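Local coordinates for CYCLIN domain-containing protein (Chaetomium thermophilum, PDB 6Z3U) that probably acts as the cyclin H-type regulatory subunit of a CDK-activating kinase complex, bound to its kinase and a RING-type partner, at residues A10-S22 and C176-P188. Numbering follows the deposited sequence.
Sequences ARYRQSSQYELWS and CQGIRFALDVKHP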
# COMPACT_ATOMS: atom_id res chain seq x y z
N ALA A 10 15.98 9.35 3.31
CA ALA A 10 15.58 8.98 4.66
C ALA A 10 14.20 8.33 4.67
O ALA A 10 13.98 7.32 5.35
CB ALA A 10 15.60 10.20 5.57
N ARG A 11 13.27 8.89 3.90
CA ARG A 11 11.92 8.33 3.85
C ARG A 11 11.92 6.95 3.20
O ARG A 11 11.10 6.10 3.57
CB ARG A 11 10.98 9.29 3.12
CG ARG A 11 9.52 8.86 3.12
CD ARG A 11 8.58 10.06 3.24
NE ARG A 11 8.39 10.80 1.99
CZ ARG A 11 7.26 10.87 1.30
NH1 ARG A 11 7.22 11.59 0.18
NH2 ARG A 11 6.16 10.24 1.70
N TYR A 12 12.82 6.71 2.25
CA TYR A 12 12.88 5.39 1.63
C TYR A 12 13.34 4.33 2.63
O TYR A 12 12.80 3.22 2.66
CB TYR A 12 13.80 5.40 0.42
CG TYR A 12 13.90 4.05 -0.26
CD1 TYR A 12 12.98 3.67 -1.22
CD2 TYR A 12 14.91 3.16 0.08
CE1 TYR A 12 13.06 2.43 -1.84
CE2 TYR A 12 15.00 1.92 -0.53
CZ TYR A 12 14.07 1.56 -1.49
OH TYR A 12 14.16 0.33 -2.10
N ARG A 13 14.33 4.67 3.47
CA ARG A 13 14.86 3.70 4.42
C ARG A 13 13.86 3.28 5.48
O ARG A 13 14.15 2.35 6.25
CB ARG A 13 16.11 4.25 5.10
CG ARG A 13 17.33 4.32 4.20
CD ARG A 13 18.57 4.75 4.96
NE ARG A 13 19.63 5.21 4.07
CZ ARG A 13 20.01 6.48 3.93
NH1 ARG A 13 20.99 6.78 3.08
NH2 ARG A 13 19.43 7.45 4.62
N GLN A 14 12.70 3.91 5.55
CA GLN A 14 11.66 3.50 6.49
C GLN A 14 10.72 2.47 5.90
O GLN A 14 9.84 1.97 6.61
CB GLN A 14 10.86 4.72 6.96
CG GLN A 14 11.73 5.80 7.57
CD GLN A 14 10.96 6.66 8.54
OE1 GLN A 14 10.05 7.40 8.15
NE2 GLN A 14 11.33 6.58 9.81
N SER A 15 10.87 2.13 4.62
CA SER A 15 9.99 1.17 3.98
C SER A 15 10.35 -0.25 4.39
O SER A 15 11.49 -0.55 4.77
CB SER A 15 10.08 1.30 2.46
OG SER A 15 11.35 0.86 1.99
N SER A 16 9.35 -1.13 4.32
CA SER A 16 9.60 -2.54 4.58
C SER A 16 10.57 -3.12 3.56
O SER A 16 11.34 -4.03 3.88
CB SER A 16 8.29 -3.32 4.58
OG SER A 16 7.67 -3.27 3.31
N GLN A 17 10.55 -2.60 2.34
CA GLN A 17 11.45 -3.10 1.31
C GLN A 17 12.91 -2.94 1.72
O GLN A 17 13.75 -3.76 1.33
CB GLN A 17 11.19 -2.36 -0.01
CG GLN A 17 12.10 -2.78 -1.15
CD GLN A 17 11.50 -2.47 -2.51
OE1 GLN A 17 10.29 -2.52 -2.70
NE2 GLN A 17 12.36 -2.14 -3.48
N TYR A 18 13.23 -1.91 2.50
CA TYR A 18 14.61 -1.67 2.89
C TYR A 18 14.98 -2.40 4.18
O TYR A 18 16.02 -3.07 4.23
CB TYR A 18 14.86 -0.16 3.07
CG TYR A 18 16.25 0.17 3.55
CD1 TYR A 18 17.30 0.30 2.65
CD2 TYR A 18 16.52 0.35 4.90
CE1 TYR A 18 18.58 0.60 3.09
CE2 TYR A 18 17.79 0.65 5.35
CZ TYR A 18 18.82 0.78 4.44
OH TYR A 18 20.09 1.08 4.88
N GLU A 19 14.16 -2.28 5.21
CA GLU A 19 14.51 -2.87 6.50
C GLU A 19 14.38 -4.39 6.49
O GLU A 19 15.08 -5.07 7.24
CB GLU A 19 13.63 -2.27 7.61
CG GLU A 19 12.17 -2.70 7.57
CD GLU A 19 11.40 -2.29 8.82
OE1 GLU A 19 11.48 -1.10 9.21
OE2 GLU A 19 10.73 -3.16 9.41
N LEU A 20 13.51 -4.93 5.64
CA LEU A 20 13.19 -6.35 5.65
C LEU A 20 13.67 -7.10 4.42
O LEU A 20 14.07 -8.26 4.54
CB LEU A 20 11.67 -6.54 5.78
CG LEU A 20 11.12 -7.08 7.10
CD1 LEU A 20 11.63 -6.33 8.31
CD2 LEU A 20 9.60 -7.03 7.04
N TRP A 21 13.64 -6.49 3.24
CA TRP A 21 13.93 -7.18 1.99
C TRP A 21 14.99 -6.44 1.19
O TRP A 21 14.90 -6.31 -0.04
CB TRP A 21 12.66 -7.37 1.17
CG TRP A 21 11.65 -8.23 1.86
CD1 TRP A 21 10.50 -7.81 2.46
CD2 TRP A 21 11.71 -9.64 2.03
NE1 TRP A 21 9.83 -8.89 2.99
CE2 TRP A 21 10.56 -10.03 2.74
CE3 TRP A 21 12.63 -10.63 1.65
CZ2 TRP A 21 10.29 -11.35 3.08
CZ3 TRP A 21 12.36 -11.94 1.99
CH2 TRP A 21 11.21 -12.29 2.70
N SER A 22 16.02 -5.95 1.87
CA SER A 22 17.19 -5.37 1.23
C SER A 22 18.42 -5.86 1.98
O SER A 22 18.55 -5.61 3.18
CB SER A 22 17.13 -3.83 1.22
OG SER A 22 16.13 -3.36 0.33
N CYS A 176 1.55 -14.99 2.58
CA CYS A 176 1.58 -13.77 3.38
C CYS A 176 2.62 -13.86 4.48
O CYS A 176 3.38 -12.91 4.71
CB CYS A 176 0.19 -13.51 3.97
SG CYS A 176 -0.07 -11.82 4.56
N GLN A 177 2.70 -15.01 5.16
CA GLN A 177 3.74 -15.20 6.17
C GLN A 177 5.12 -15.20 5.54
O GLN A 177 6.06 -14.62 6.09
CB GLN A 177 3.50 -16.50 6.93
CG GLN A 177 2.13 -16.64 7.58
CD GLN A 177 1.92 -18.02 8.20
OE1 GLN A 177 2.25 -18.23 9.36
NE2 GLN A 177 1.26 -18.91 7.47
N GLY A 178 5.27 -15.85 4.38
CA GLY A 178 6.58 -15.96 3.77
C GLY A 178 7.20 -14.62 3.46
O GLY A 178 8.40 -14.41 3.68
N ILE A 179 6.40 -13.68 2.95
CA ILE A 179 6.89 -12.35 2.60
C ILE A 179 6.90 -11.47 3.84
O ILE A 179 7.14 -10.26 3.76
CB ILE A 179 6.04 -11.72 1.48
CG1 ILE A 179 4.59 -11.52 1.93
CG2 ILE A 179 6.10 -12.58 0.23
CD1 ILE A 179 3.75 -10.76 0.93
N ARG A 180 6.63 -12.07 5.00
CA ARG A 180 6.74 -11.39 6.29
C ARG A 180 5.77 -10.21 6.37
O ARG A 180 6.06 -9.18 6.98
CB ARG A 180 8.18 -10.92 6.53
CG ARG A 180 9.17 -12.07 6.70
CD ARG A 180 10.47 -11.59 7.32
NE ARG A 180 10.27 -11.15 8.70
CZ ARG A 180 11.20 -10.53 9.43
NH1 ARG A 180 10.93 -10.17 10.68
NH2 ARG A 180 12.39 -10.28 8.92
N PHE A 181 4.59 -10.38 5.78
CA PHE A 181 3.50 -9.41 5.90
C PHE A 181 3.86 -8.05 5.32
O PHE A 181 3.21 -7.05 5.63
CB PHE A 181 3.08 -9.25 7.37
CG PHE A 181 2.77 -10.55 8.05
CD1 PHE A 181 1.51 -11.12 7.94
CD2 PHE A 181 3.73 -11.21 8.79
CE1 PHE A 181 1.21 -12.31 8.57
CE2 PHE A 181 3.44 -12.41 9.42
CZ PHE A 181 2.18 -12.96 9.31
N ALA A 182 4.88 -7.98 4.47
CA ALA A 182 5.29 -6.74 3.82
C ALA A 182 4.63 -6.70 2.44
O ALA A 182 5.07 -7.37 1.51
CB ALA A 182 6.81 -6.66 3.71
N LEU A 183 3.56 -5.91 2.33
CA LEU A 183 2.77 -5.84 1.10
C LEU A 183 3.10 -4.63 0.24
O LEU A 183 2.66 -4.58 -0.92
CB LEU A 183 1.28 -5.82 1.45
CG LEU A 183 0.62 -7.18 1.67
CD1 LEU A 183 1.47 -8.07 2.56
CD2 LEU A 183 -0.76 -7.01 2.26
N ASP A 184 3.86 -3.66 0.75
CA ASP A 184 4.19 -2.44 0.01
C ASP A 184 5.51 -2.67 -0.72
O ASP A 184 6.59 -2.61 -0.13
CB ASP A 184 4.27 -1.24 0.95
CG ASP A 184 5.29 -1.41 2.06
OD1 ASP A 184 5.37 -2.51 2.64
OD2 ASP A 184 6.02 -0.44 2.35
N VAL A 185 5.42 -2.94 -2.03
CA VAL A 185 6.58 -3.16 -2.88
C VAL A 185 6.73 -1.96 -3.81
O VAL A 185 5.74 -1.47 -4.36
CB VAL A 185 6.46 -4.46 -3.69
CG1 VAL A 185 7.78 -4.79 -4.36
CG2 VAL A 185 5.99 -5.61 -2.81
N LYS A 186 7.96 -1.51 -3.98
CA LYS A 186 8.26 -0.29 -4.72
C LYS A 186 8.88 -0.66 -6.05
O LYS A 186 9.88 -1.39 -6.10
CB LYS A 186 9.20 0.61 -3.91
CG LYS A 186 8.63 1.01 -2.55
CD LYS A 186 9.64 1.77 -1.72
CE LYS A 186 8.99 2.36 -0.48
NZ LYS A 186 7.83 3.25 -0.81
N HIS A 187 8.29 -0.16 -7.13
CA HIS A 187 8.73 -0.49 -8.48
C HIS A 187 9.29 0.73 -9.18
O HIS A 187 8.97 1.87 -8.83
CB HIS A 187 7.56 -1.06 -9.29
CG HIS A 187 6.92 -2.26 -8.67
ND1 HIS A 187 7.62 -3.42 -8.42
CD2 HIS A 187 5.66 -2.48 -8.24
CE1 HIS A 187 6.81 -4.31 -7.86
NE2 HIS A 187 5.61 -3.76 -7.74
N PRO A 188 10.13 0.54 -10.20
CA PRO A 188 10.75 1.68 -10.90
C PRO A 188 10.02 2.13 -12.17
O PRO A 188 10.55 2.99 -12.87
CB PRO A 188 12.13 1.13 -11.26
CG PRO A 188 12.05 -0.40 -11.09
CD PRO A 188 10.63 -0.74 -10.75
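Segments 10-22 and 176-188 run broadly in opposite directions, with Ser-16 beside Ala-182 (CA to CA 6.1 Å), Gln-17 beside Val-185 (CA to CA 6.4 Å) and Trp-21 farther off beside Ile-179. Three hydrogen bonds cross the contact. Ser-16 OG gives its proton to the syn side of Asp-184 OD1, 32° out of the carboxylate plane. Gln-17, its CG anti to the backbone N (chi1 179°) and its chain extended beyond, holds OE1 2.8 Å from Lys-186 N in a nearly straight bond (164°). Trp-21 NE1 donates to Ile-179 O at 3.1 Å, from above the carbonyl plane; Ala-182 N reaches the same oxygen from the other face. That carbonyl follows helix 172-178, closed by a Schellman motif with Arg-180 as C-prime residue, on the chain that joins it to helix 189-200 of this two-repeat cyclin; the N-terminal segment packs along that connection. Ala-182 CB lies in plane at the indole edge, 3.8 Å from Trp-21 NE1, and Arg-180 CG lies 3.9 Å from Trp-21 CZ2, while Leu-20 CG sits over one face of the Arg-180 guanidinium. With an alanine at Trp-21, Ile-179 O would probably lose one of its two donors and a gap would open beside Ala-182 CB and Arg-180 CG. At the other end Lys-186 CD lies 3.5 Å from Tyr-12 CE1. Beyond this pair of segments, Glu-19 forms a salt bridge with Arg-146 of the kinase chain.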